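Local coordinates for GTP-binding protein REM 1 (PDB 2NZJ) that binds guanine nucleotide with magnesium and, as a small GTPase of the Ras family, probably switches between GTP-bound and GDP-bound states in signalling, at residues V8-P13 with S73-G78; P13-T18 with V82-I87; S19-F24 with L54-T59. All blocks are in the same frame, centred on the assembly; numbering follows the deposited sequence.

How the interactions relate
From the N terminus, strand 4-10 runs straight into the phosphate-binding loop and then helix 17-25, so the first segments of all three interactions follow one another along residues 8-24. Interaction 1 closes a loop of 59 intervening residues, bringing 73-78 back to strand 4-10. Interaction 2 joins 13-18 to 82-87, and because its segments alternate with those of interaction 1 the two loops cross. Interaction 3, between 19-24 and 54-59, is nested inside both. Strands 4-10, 50-57 and 80-86 are neighbours in one sheet, with 4-10 in the middle; together the contacts tie that sheet to the nucleotide-binding loop, its helix and the segment after helix 69-73.

Interaction 1 (V8-P13 with S73-G78); sequences VLLGDP and SCLQGG. With GDP (guanosine-5'-diphosphate), chain G.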
loop_
_atom_site.group_PDB
_atom_site.type_symbol
_atom_site.label_atom_id
_atom_site.label_comp_id
_atom_site.label_asym_id
_atom_site.label_seq_id
_atom_site.Cartn_x
_atom_site.Cartn_y
_atom_site.Cartn_z
ATOM N N VAL A 8 2.755 -6.032 -0.649
ATOM C CA VAL A 8 4.030 -5.355 -0.791
ATOM C C VAL A 8 3.828 -3.829 -0.859
ATOM O O VAL A 8 3.030 -3.363 -1.676
ATOM C CB VAL A 8 4.802 -5.917 -2.009
ATOM C CG1 VAL A 8 6.226 -5.506 -1.964
ATOM C CG2 VAL A 8 4.732 -7.440 -2.027
ATOM N N LEU A 9 4.531 -3.077 0.019
ATOM C CA LEU A 9 4.496 -1.578 0.035
ATOM C C LEU A 9 5.584 -0.970 -0.854
ATOM O O LEU A 9 6.764 -1.168 -0.615
ATOM C CB LEU A 9 4.680 -0.998 1.449
ATOM C CG LEU A 9 3.534 -1.087 2.456
ATOM C CD1 LEU A 9 4.001 -0.662 3.842
ATOM C CD2 LEU A 9 2.352 -0.246 2.013
ATOM N N LEU A 10 5.180 -0.200 -1.858
ATOM C CA LEU A 10 6.106 0.479 -2.749
ATOM C C LEU A 10 5.939 2.005 -2.660
ATOM O O LEU A 10 4.879 2.504 -2.291
ATOM C CB LEU A 10 5.858 0.066 -4.199
ATOM C CG LEU A 10 5.978 -1.401 -4.583
ATOM C CD1 LEU A 10 5.392 -1.603 -5.975
ATOM C CD2 LEU A 10 7.422 -1.897 -4.495
ATOM N N GLY A 11 6.984 2.727 -3.068
ATOM C CA GLY A 11 6.981 4.175 -3.137
ATOM C C GLY A 11 8.314 4.798 -2.757
ATOM O O GLY A 11 9.133 4.174 -2.086
ATOM N N ASP A 12 8.508 6.050 -3.148
ATOM C CA ASP A 12 9.720 6.790 -2.811
ATOM C C ASP A 12 9.981 6.912 -1.297
ATOM O O ASP A 12 9.054 6.834 -0.498
ATOM C CB ASP A 12 9.654 8.204 -3.405
ATOM C CG ASP A 12 9.988 8.235 -4.888
ATOM O OD1 ASP A 12 10.319 7.175 -5.473
ATOM O OD2 ASP A 12 9.936 9.331 -5.473
ATOM N N PRO A 13 11.246 7.124 -0.911
ATOM C CA PRO A 13 11.541 7.354 0.502
ATOM C C PRO A 13 10.831 8.592 1.038
ATOM O O PRO A 13 10.728 9.590 0.328
ATOM C CB PRO A 13 13.052 7.575 0.535
ATOM C CG PRO A 13 13.566 7.173 -0.814
ATOM C CD PRO A 13 12.440 7.175 -1.770
ATOM N N SER A 73 12.755 -10.670 -6.968
ATOM C CA SER A 73 11.493 -11.402 -6.791
ATOM C C SER A 73 10.335 -10.497 -6.331
ATOM O O SER A 73 9.175 -10.809 -6.564
ATOM C CB SER A 73 11.685 -12.568 -5.810
ATOM N N CYS A 74 10.674 -9.363 -5.724
ATOM C CA CYS A 74 9.716 -8.455 -5.065
ATOM C C CYS A 74 8.452 -8.070 -5.830
ATOM O O CYS A 74 7.358 -8.020 -5.237
ATOM C CB CYS A 74 10.438 -7.171 -4.655
ATOM S SG CYS A 74 9.347 -5.801 -4.488
ATOM N N LEU A 75 8.605 -7.758 -7.117
ATOM C CA LEU A 75 7.476 -7.321 -7.945
ATOM C C LEU A 75 6.736 -8.492 -8.612
ATOM O O LEU A 75 5.797 -8.274 -9.381
ATOM C CB LEU A 75 7.938 -6.343 -9.024
ATOM C CG LEU A 75 8.570 -5.007 -8.634
ATOM C CD1 LEU A 75 8.884 -4.237 -9.902
ATOM C CD2 LEU A 75 7.683 -4.173 -7.711
ATOM N N GLN A 76 7.145 -9.720 -8.313
ATOM C CA GLN A 76 6.491 -10.925 -8.846
ATOM C C GLN A 76 5.783 -11.769 -7.758
ATOM O O GLN A 76 4.884 -12.560 -8.061
ATOM C CB GLN A 76 7.525 -11.785 -9.597
ATOM N N GLY A 77 6.178 -11.605 -6.498
ATOM C CA GLY A 77 5.660 -12.451 -5.429
ATOM C C GLY A 77 4.386 -11.941 -4.768
ATOM O O GLY A 77 3.718 -12.694 -4.062
ATOM N N GLY A 78 4.007 -10.693 -5.013
ATOM C CA GLY A 78 2.993 -10.090 -4.176
ATOM C C GLY A 78 1.587 -10.565 -4.517
ATOM O O GLY A 78 1.250 -10.763 -5.689
HETATM P PB GDP G . 9.081 5.727 4.389
HETATM O O1B GDP G . 8.197 5.742 3.170
HETATM O O2B GDP G . 9.046 4.439 5.139
HETATM O O3B GDP G . 10.487 6.005 3.883
HETATM O O3A GDP G . 8.534 6.935 5.257
HETATM P PA GDP G . 8.521 6.865 6.847
HETATM O O1A GDP G . 9.881 6.450 7.332
HETATM O O2A GDP G . 7.439 5.975 7.373
HETATM O "O5'" GDP G . 8.125 8.375 7.209
HETATM C "C5'" GDP G . 8.863 9.488 6.702
HETATM C "C4'" GDP G . 8.533 10.714 7.556
HETATM O "O4'" GDP G . 7.210 11.225 7.222
HETATM C "C3'" GDP G . 8.517 10.393 9.064
HETATM O "O3'" GDP G . 9.161 11.416 9.847
HETATM C "C2'" GDP G . 7.038 10.346 9.412
HETATM O "O2'" GDP G . 6.759 10.778 10.739
HETATM C "C1'" GDP G . 6.377 11.248 8.380
HETATM N N9 GDP G . 5.035 10.762 8.010
HETATM C C8 GDP G . 4.665 9.516 7.620
HETATM N N7 GDP G . 3.337 9.459 7.330
HETATM C C5 GDP G . 2.863 10.683 7.531
HETATM C C6 GDP G . 1.550 11.319 7.441
HETATM O O6 GDP G . 0.574 10.624 7.087
HETATM N N1 GDP G . 1.467 12.631 7.739
HETATM C C2 GDP G . 2.532 13.360 8.137
HETATM N N2 GDP G . 2.426 14.682 8.434
HETATM N N3 GDP G . 3.761 12.822 8.258
HETATM C C4 GDP G . 3.969 11.527 7.973
#
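The carbonyl O of Cys74, a residue packed on Val8, accepts the hydroxyl of Tyr81, which in turn accepts the backbone N-H of Gly78, another neighbour of Val8. No hydrogen bond crosses between 8-13 and 73-78 themselves; the contact is apolar. Val8 divides its two methyls between its neighbours. CG1, anti to the backbone N (chi1 -165°), lies 4.0 Å from Cys74 SG, while CG2 rests 3.8 Å from Gly78 CA. A side chain on Gly78 would start towards Val8 and crowd that CG2, so the close approach depends on a bare alpha carbon. Two residues on, Leu10 meets Leu75: both of its methyls, CD1 and CD2, stand 3.9 Å from Leu75 CD2, the two side chains crossing obliquely. Leu10 CD2 also faces the sulfur of Cys74, more loosely at 4.4 Å from SG. The turn that presents these groups is braced from within, since Ser73 O accepts Gln76 N at 2.9 Å and, weakly, Gly77 N. Leu103 of helix 90-105 packs on both Leu10 and Leu75, and Trp60 on both Leu10 and Cys74, so the cluster joins strand 4-10, the turn after helix 69-73 and helix 90-105. Further along comes Gly11, whose backbone angles would press a CB against the preceding carbonyl, and Pro13 CA comes within 3.8 Å of GDP O3B. A sheet strand leading through a glycine-containing phosphate loop into a helix is the strand-loop-helix unit of P-loop NTPases, as in Ras-family GTPases.

Interaction 2 (P13-T18 with V82-I87); sequences PGVGKT and VIVYSI. With MG (magnesium ion), chain E; GDP (guanosine-5'-diphosphate), chain G.
Val15 lies over the backbone at the end of strand 80-86, its CG1 3.5 Å from Ser86 N and near Tyr85 CA. With CG1 anti to its own carbonyl carbon (chi1 -67°), CG2 takes the crowded position between backbone N and carbonyl carbon, and from there it meets Val84 CG1 at 3.8 Å. The same CG2 also approaches GDP O1B, so one methyl lies between strand and phosphate. Lys17 adds a lighter touch, the flank of its chain at CG facing Val84 CB. Further out that chain bends at both chi3 and chi4, curling NZ back to GDP O1B at 3.1 Å; NZ is also hydrogen-bonded to Gly11 O, which fixes it from the protein side. O1B is thus held by three donors, the others being Gly16 N and Lys17 N, the latter 2.8 Å from O1B. The other two terminal beta-phosphate oxygens each take one amide: Gly14 N points almost straight at O3B (N-H...O 174°), and Thr18 N donates to O2B at 2.8 Å. The magnesium ion is bound by O2B at 2.1 Å and by Thr18 OG1 at 2.2 Å, and four waters complete six ligands. Two of these waters donate back to the nucleotide, to O1A and O3B. Asp58 OD2, hydrogen-bonded to Thr18 OG1, acts as a second-shell partner of the metal. This is the Walker A loop of a Ras-family GTPase seated on the sheet through Val15. Backbone N-H groups of the loop and of the first turn of helix 17-25, one lysine ammonium and the metal all converge on the beta phosphate, and would probably offset much of its negative charge.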
loop_
_atom_site.group_PDB
_atom_site.type_symbol
_atom_site.label_atom_id
_atom_site.label_comp_id
_atom_site.label_asym_id
_atom_site.label_seq_id
_atom_site.Cartn_x
_atom_site.Cartn_y
_atom_site.Cartn_z
ATOM N N PRO A 13 11.246 7.124 -0.911
ATOM C CA PRO A 13 11.541 7.354 0.502
ATOM C C PRO A 13 10.831 8.592 1.038
ATOM O O PRO A 13 10.728 9.590 0.328
ATOM C CB PRO A 13 13.052 7.575 0.535
ATOM C CG PRO A 13 13.566 7.173 -0.814
ATOM C CD PRO A 13 12.440 7.175 -1.770
ATOM N N GLY A 14 10.345 8.514 2.281
ATOM C CA GLY A 14 9.758 9.661 2.955
ATOM C C GLY A 14 8.259 9.821 2.818
ATOM O O GLY A 14 7.677 10.709 3.443
ATOM N N VAL A 15 7.614 8.967 2.031
ATOM C CA VAL A 15 6.183 9.110 1.816
ATOM C C VAL A 15 5.352 8.547 2.972
ATOM O O VAL A 15 4.156 8.850 3.088
ATOM C CB VAL A 15 5.753 8.509 0.452
ATOM C CG1 VAL A 15 6.341 9.343 -0.688
ATOM C CG2 VAL A 15 6.148 7.051 0.331
ATOM N N GLY A 16 5.962 7.718 3.816
ATOM C CA GLY A 16 5.265 7.158 4.997
ATOM C C GLY A 16 4.959 5.661 4.955
ATOM O O GLY A 16 4.035 5.193 5.617
ATOM N N LYS A 17 5.737 4.907 4.185
ATOM C CA LYS A 17 5.546 3.452 4.039
ATOM C C LYS A 17 5.738 2.711 5.360
ATOM O O LYS A 17 4.882 1.926 5.775
ATOM C CB LYS A 17 6.526 2.892 2.997
ATOM C CG LYS A 17 6.302 3.417 1.598
ATOM C CD LYS A 17 7.095 2.635 0.568
ATOM C CE LYS A 17 8.608 2.890 0.707
ATOM N NZ LYS A 17 9.000 4.312 0.578
ATOM N N THR A 18 6.860 2.967 6.026
ATOM C CA THR A 18 7.126 2.342 7.300
ATOM C C THR A 18 6.090 2.754 8.364
ATOM O O THR A 18 5.692 1.941 9.190
ATOM C CB THR A 18 8.590 2.596 7.757
ATOM O OG1 THR A 18 9.490 2.007 6.807
ATOM C CG2 THR A 18 8.871 1.984 9.180
ATOM N N VAL A 82 0.626 -2.094 -2.640
ATOM C CA VAL A 82 0.216 -0.756 -2.198
ATOM C C VAL A 82 1.303 0.252 -2.585
ATOM O O VAL A 82 2.371 0.279 -1.992
ATOM C CB VAL A 82 -0.056 -0.709 -0.687
ATOM C CG1 VAL A 82 -0.442 0.676 -0.234
ATOM C CG2 VAL A 82 -1.139 -1.663 -0.366
ATOM N N ILE A 83 1.015 1.059 -3.604
ATOM C CA ILE A 83 1.917 2.108 -4.072
ATOM C C ILE A 83 1.564 3.399 -3.356
ATOM O O ILE A 83 0.516 3.976 -3.611
ATOM C CB ILE A 83 1.758 2.374 -5.591
ATOM C CG1 ILE A 83 2.193 1.167 -6.416
ATOM C CG2 ILE A 83 2.550 3.597 -6.018
ATOM C CD1 ILE A 83 1.695 1.190 -7.873
ATOM N N VAL A 84 2.450 3.855 -2.475
ATOM C CA VAL A 84 2.212 5.028 -1.626
ATOM C C VAL A 84 2.966 6.230 -2.172
ATOM O O VAL A 84 4.117 6.095 -2.551
ATOM C CB VAL A 84 2.711 4.762 -0.213
ATOM C CG1 VAL A 84 2.536 5.998 0.691
ATOM C CG2 VAL A 84 2.017 3.512 0.346
ATOM N N TYR A 85 2.313 7.394 -2.227
ATOM C CA TYR A 85 2.995 8.687 -2.445
ATOM C C TYR A 85 2.521 9.679 -1.368
ATOM O O TYR A 85 1.572 9.400 -0.634
ATOM C CB TYR A 85 2.777 9.216 -3.889
ATOM C CG TYR A 85 1.368 9.622 -4.172
ATOM C CD1 TYR A 85 0.434 8.696 -4.573
ATOM C CD2 TYR A 85 0.951 10.923 -3.985
ATOM C CE1 TYR A 85 -0.870 9.035 -4.792
ATOM C CE2 TYR A 85 -0.401 11.284 -4.184
ATOM C CZ TYR A 85 -1.298 10.323 -4.587
ATOM O OH TYR A 85 -2.612 10.652 -4.844
ATOM N N SER A 86 3.209 10.810 -1.260
ATOM C CA SER A 86 2.787 11.899 -0.387
ATOM C C SER A 86 2.089 12.985 -1.184
ATOM O O SER A 86 2.637 13.505 -2.140
ATOM C CB SER A 86 3.974 12.518 0.322
ATOM O OG SER A 86 3.549 13.627 1.090
ATOM N N ILE A 87 0.894 13.365 -0.748
ATOM C CA ILE A 87 0.137 14.445 -1.392
ATOM C C ILE A 87 0.850 15.800 -1.370
ATOM O O ILE A 87 0.471 16.690 -2.120
ATOM C CB ILE A 87 -1.246 14.642 -0.741
ATOM C CG1 ILE A 87 -1.090 15.048 0.735
ATOM C CG2 ILE A 87 -2.099 13.388 -0.925
ATOM C CD1 ILE A 87 -2.068 16.076 1.218
HETATM MG MG MG E . 10.775 3.301 5.654
HETATM P PB GDP G . 9.081 5.727 4.389
HETATM O O1B GDP G . 8.197 5.742 3.170
HETATM O O2B GDP G . 9.046 4.439 5.139
HETATM O O3B GDP G . 10.487 6.005 3.883
HETATM O O3A GDP G . 8.534 6.935 5.257
HETATM P PA GDP G . 8.521 6.865 6.847
HETATM O O1A GDP G . 9.881 6.450 7.332
HETATM O O2A GDP G . 7.439 5.975 7.373
HETATM O "O5'" GDP G . 8.125 8.375 7.209
HETATM C "C5'" GDP G . 8.863 9.488 6.702
HETATM C "C4'" GDP G . 8.533 10.714 7.556
HETATM O "O4'" GDP G . 7.210 11.225 7.222
HETATM C "C3'" GDP G . 8.517 10.393 9.064
HETATM O "O3'" GDP G . 9.161 11.416 9.847
HETATM C "C2'" GDP G . 7.038 10.346 9.412
HETATM O "O2'" GDP G . 6.759 10.778 10.739
HETATM C "C1'" GDP G . 6.377 11.248 8.380
HETATM N N9 GDP G . 5.035 10.762 8.010
HETATM C C8 GDP G . 4.665 9.516 7.620
HETATM N N7 GDP G . 3.337 9.459 7.330
HETATM C C5 GDP G . 2.863 10.683 7.531
HETATM C C6 GDP G . 1.550 11.319 7.441
HETATM O O6 GDP G . 0.574 10.624 7.087
HETATM N N1 GDP G . 1.467 12.631 7.739
HETATM C C2 GDP G . 2.532 13.360 8.137
HETATM N N2 GDP G . 2.426 14.682 8.434
HETATM N N3 GDP G . 3.761 12.822 8.258
HETATM C C4 GDP G . 3.969 11.527 7.973
HETATM O O HOH W 1 11.202 4.343 7.071
HETATM O O HOH W 2 12.238 1.942 6.098
HETATM O O HOH W 3 10.320 1.931 4.214
HETATM O O HOH W 4 11.922 3.888 4.290
#

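Interaction 3 (S19-F24 with L54-T59); sequences SLASLF and LVVVDT. With GDP (guanosine-5'-diphosphate), chain G.
A chi1 of 166° sets Phe24 CG anti to the backbone N, and the ring beyond it meets strand 50-57, where Val56 reaches out to it tip to tip with CG2, the methyl placed beside its own backbone N. CG2 stands over one face of the ring in a CH-pi contact, 3.7 Å from the ring centroid and 22° off the normal, displaced towards the rim at CE2. Leu54 takes the edge: its carbonyl O lies in the ring plane, 3.5 Å from Phe24 CZ, and its side chain crosses that of Phe24 at about a right angle, with CB 3.8 Å from CZ. One turn earlier, Ala21 CB meets Val56 CG1 at 4.3 Å, with Asp58 CB about as near. The short helix and strand segments run nearly antiparallel, their axes 9.5 Å apart. Phe160 of helix 156-171 packs on both Phe24 and Val56. An alanine in place of Phe24 would probably open a gap beside Leu54 and leave Val56 CG2 without the aromatic face it now covers. At the start of the same helix, Ser19 gives GDP O2A two donors, N at 2.8 Å and OG at 2.7 Å. No hydrogen bond crosses between 19-24 and 54-59, the polar tie from Thr18 to Asp58 lying just before residue 19. The methyl over the ring face and the carbonyl O at its edge would probably favour this ring orientation, the rest being apolar packing.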
loop_
_atom_site.group_PDB
_atom_site.type_symbol
_atom_site.label_atom_id
_atom_site.label_comp_id
_atom_site.label_asym_id
_atom_site.label_seq_id
_atom_site.Cartn_x
_atom_site.Cartn_y
_atom_site.Cartn_z
ATOM N N SER A 19 5.633 3.990 8.332
ATOM C CA SER A 19 4.625 4.443 9.284
ATOM C C SER A 19 3.302 3.680 9.114
ATOM O O SER A 19 2.732 3.192 10.094
ATOM C CB SER A 19 4.399 5.939 9.141
ATOM O OG SER A 19 5.628 6.634 9.236
ATOM N N LEU A 20 2.854 3.538 7.864
ATOM C CA LEU A 20 1.646 2.795 7.562
ATOM C C LEU A 20 1.787 1.332 8.010
ATOM O O LEU A 20 0.866 0.752 8.567
ATOM C CB LEU A 20 1.346 2.868 6.058
ATOM C CG LEU A 20 1.017 4.257 5.475
ATOM C CD1 LEU A 20 0.934 4.197 3.974
ATOM C CD2 LEU A 20 -0.259 4.852 6.029
ATOM N N ALA A 21 2.958 0.745 7.786
ATOM C CA ALA A 21 3.209 -0.640 8.195
ATOM C C ALA A 21 3.194 -0.817 9.706
ATOM O O ALA A 21 2.669 -1.819 10.189
ATOM C CB ALA A 21 4.522 -1.171 7.590
ATOM N N SER A 22 3.747 0.142 10.442
ATOM C CA SER A 22 3.781 0.053 11.905
ATOM C C SER A 22 2.391 0.154 12.514
ATOM O O SER A 22 2.094 -0.503 13.502
ATOM C CB SER A 22 4.655 1.153 12.523
ATOM O OG SER A 22 5.960 1.157 11.955
ATOM N N LEU A 23 1.554 1.009 11.950
ATOM C CA LEU A 23 0.169 1.086 12.383
ATOM C C LEU A 23 -0.545 -0.225 12.068
ATOM O O LEU A 23 -1.344 -0.703 12.861
ATOM C CB LEU A 23 -0.545 2.278 11.729
ATOM C CG LEU A 23 -0.128 3.661 12.267
ATOM C CD1 LEU A 23 -0.837 4.768 11.467
ATOM C CD2 LEU A 23 -0.405 3.795 13.787
ATOM N N PHE A 24 -0.242 -0.819 10.918
ATOM C CA PHE A 24 -0.797 -2.134 10.599
ATOM C C PHE A 24 -0.325 -3.198 11.578
ATOM O O PHE A 24 -1.112 -4.040 12.002
ATOM C CB PHE A 24 -0.495 -2.580 9.181
ATOM C CG PHE A 24 -0.753 -4.064 8.943
ATOM C CD1 PHE A 24 -2.034 -4.536 8.714
ATOM C CD2 PHE A 24 0.295 -4.981 8.944
ATOM C CE1 PHE A 24 -2.267 -5.862 8.489
ATOM C CE2 PHE A 24 0.066 -6.310 8.715
ATOM C CZ PHE A 24 -1.215 -6.756 8.494
ATOM N N LEU A 54 -2.629 -10.850 6.729
ATOM C CA LEU A 54 -1.784 -10.203 5.758
ATOM C C LEU A 54 -0.383 -10.167 6.323
ATOM O O LEU A 54 -0.188 -9.919 7.515
ATOM C CB LEU A 54 -2.265 -8.800 5.458
ATOM C CG LEU A 54 -3.678 -8.641 4.908
ATOM C CD1 LEU A 54 -4.014 -7.159 4.807
ATOM C CD2 LEU A 54 -3.841 -9.328 3.545
ATOM N N VAL A 55 0.585 -10.441 5.461
ATOM C CA VAL A 55 1.976 -10.185 5.751
ATOM C C VAL A 55 2.360 -8.978 4.889
ATOM O O VAL A 55 2.359 -9.063 3.652
ATOM C CB VAL A 55 2.848 -11.416 5.442
ATOM C CG1 VAL A 55 4.326 -11.107 5.676
ATOM C CG2 VAL A 55 2.383 -12.630 6.296
ATOM N N VAL A 56 2.661 -7.857 5.551
ATOM C CA VAL A 56 2.947 -6.598 4.870
ATOM C C VAL A 56 4.464 -6.438 4.807
ATOM O O VAL A 56 5.137 -6.428 5.845
ATOM C CB VAL A 56 2.262 -5.398 5.587
ATOM C CG1 VAL A 56 2.745 -4.069 5.036
ATOM C CG2 VAL A 56 0.728 -5.483 5.439
ATOM N N VAL A 57 4.985 -6.346 3.583
ATOM C CA VAL A 57 6.430 -6.236 3.318
ATOM C C VAL A 57 6.810 -4.761 3.055
ATOM O O VAL A 57 6.155 -4.065 2.253
ATOM C CB VAL A 57 6.851 -7.112 2.103
ATOM C CG1 VAL A 57 8.325 -6.974 1.824
ATOM C CG2 VAL A 57 6.531 -8.590 2.354
ATOM N N ASP A 58 7.859 -4.299 3.743
ATOM C CA ASP A 58 8.305 -2.905 3.696
ATOM C C ASP A 58 9.800 -2.824 3.447
ATOM O O ASP A 58 10.540 -2.228 4.218
ATOM C CB ASP A 58 7.952 -2.211 5.012
ATOM C CG ASP A 58 8.465 -0.790 5.076
ATOM O OD1 ASP A 58 8.466 -0.126 4.007
ATOM O OD2 ASP A 58 8.869 -0.341 6.190
ATOM N N THR A 59 10.244 -3.398 2.337
ATOM C CA THR A 59 11.678 -3.513 2.048
ATOM C C THR A 59 12.103 -2.794 0.775
ATOM O O THR A 59 13.246 -2.896 0.369
ATOM C CB THR A 59 12.090 -5.018 1.919
ATOM O OG1 THR A 59 11.396 -5.629 0.812
ATOM C CG2 THR A 59 11.787 -5.789 3.210
HETATM P PB GDP G . 9.081 5.727 4.389
HETATM O O1B GDP G . 8.197 5.742 3.170
HETATM O O2B GDP G . 9.046 4.439 5.139
HETATM O O3B GDP G . 10.487 6.005 3.883
HETATM O O3A GDP G . 8.534 6.935 5.257
HETATM P PA GDP G . 8.521 6.865 6.847
HETATM O O1A GDP G . 9.881 6.450 7.332
HETATM O O2A GDP G . 7.439 5.975 7.373
HETATM O "O5'" GDP G . 8.125 8.375 7.209
HETATM C "C5'" GDP G . 8.863 9.488 6.702
HETATM C "C4'" GDP G . 8.533 10.714 7.556
HETATM O "O4'" GDP G . 7.210 11.225 7.222
HETATM C "C3'" GDP G . 8.517 10.393 9.064
HETATM O "O3'" GDP G . 9.161 11.416 9.847
HETATM C "C2'" GDP G . 7.038 10.346 9.412
HETATM O "O2'" GDP G . 6.759 10.778 10.739
HETATM C "C1'" GDP G . 6.377 11.248 8.380
HETATM N N9 GDP G . 5.035 10.762 8.010
HETATM C C8 GDP G . 4.665 9.516 7.620
HETATM N N7 GDP G . 3.337 9.459 7.330
HETATM C C5 GDP G . 2.863 10.683 7.531
HETATM C C6 GDP G . 1.550 11.319 7.441
HETATM O O6 GDP G . 0.574 10.624 7.087
HETATM N N1 GDP G . 1.467 12.631 7.739
HETATM C C2 GDP G . 2.532 13.360 8.137
HETATM N N2 GDP G . 2.426 14.682 8.434
HETATM N N3 GDP G . 3.761 12.822 8.258
HETATM C C4 GDP G . 3.969 11.527 7.973
#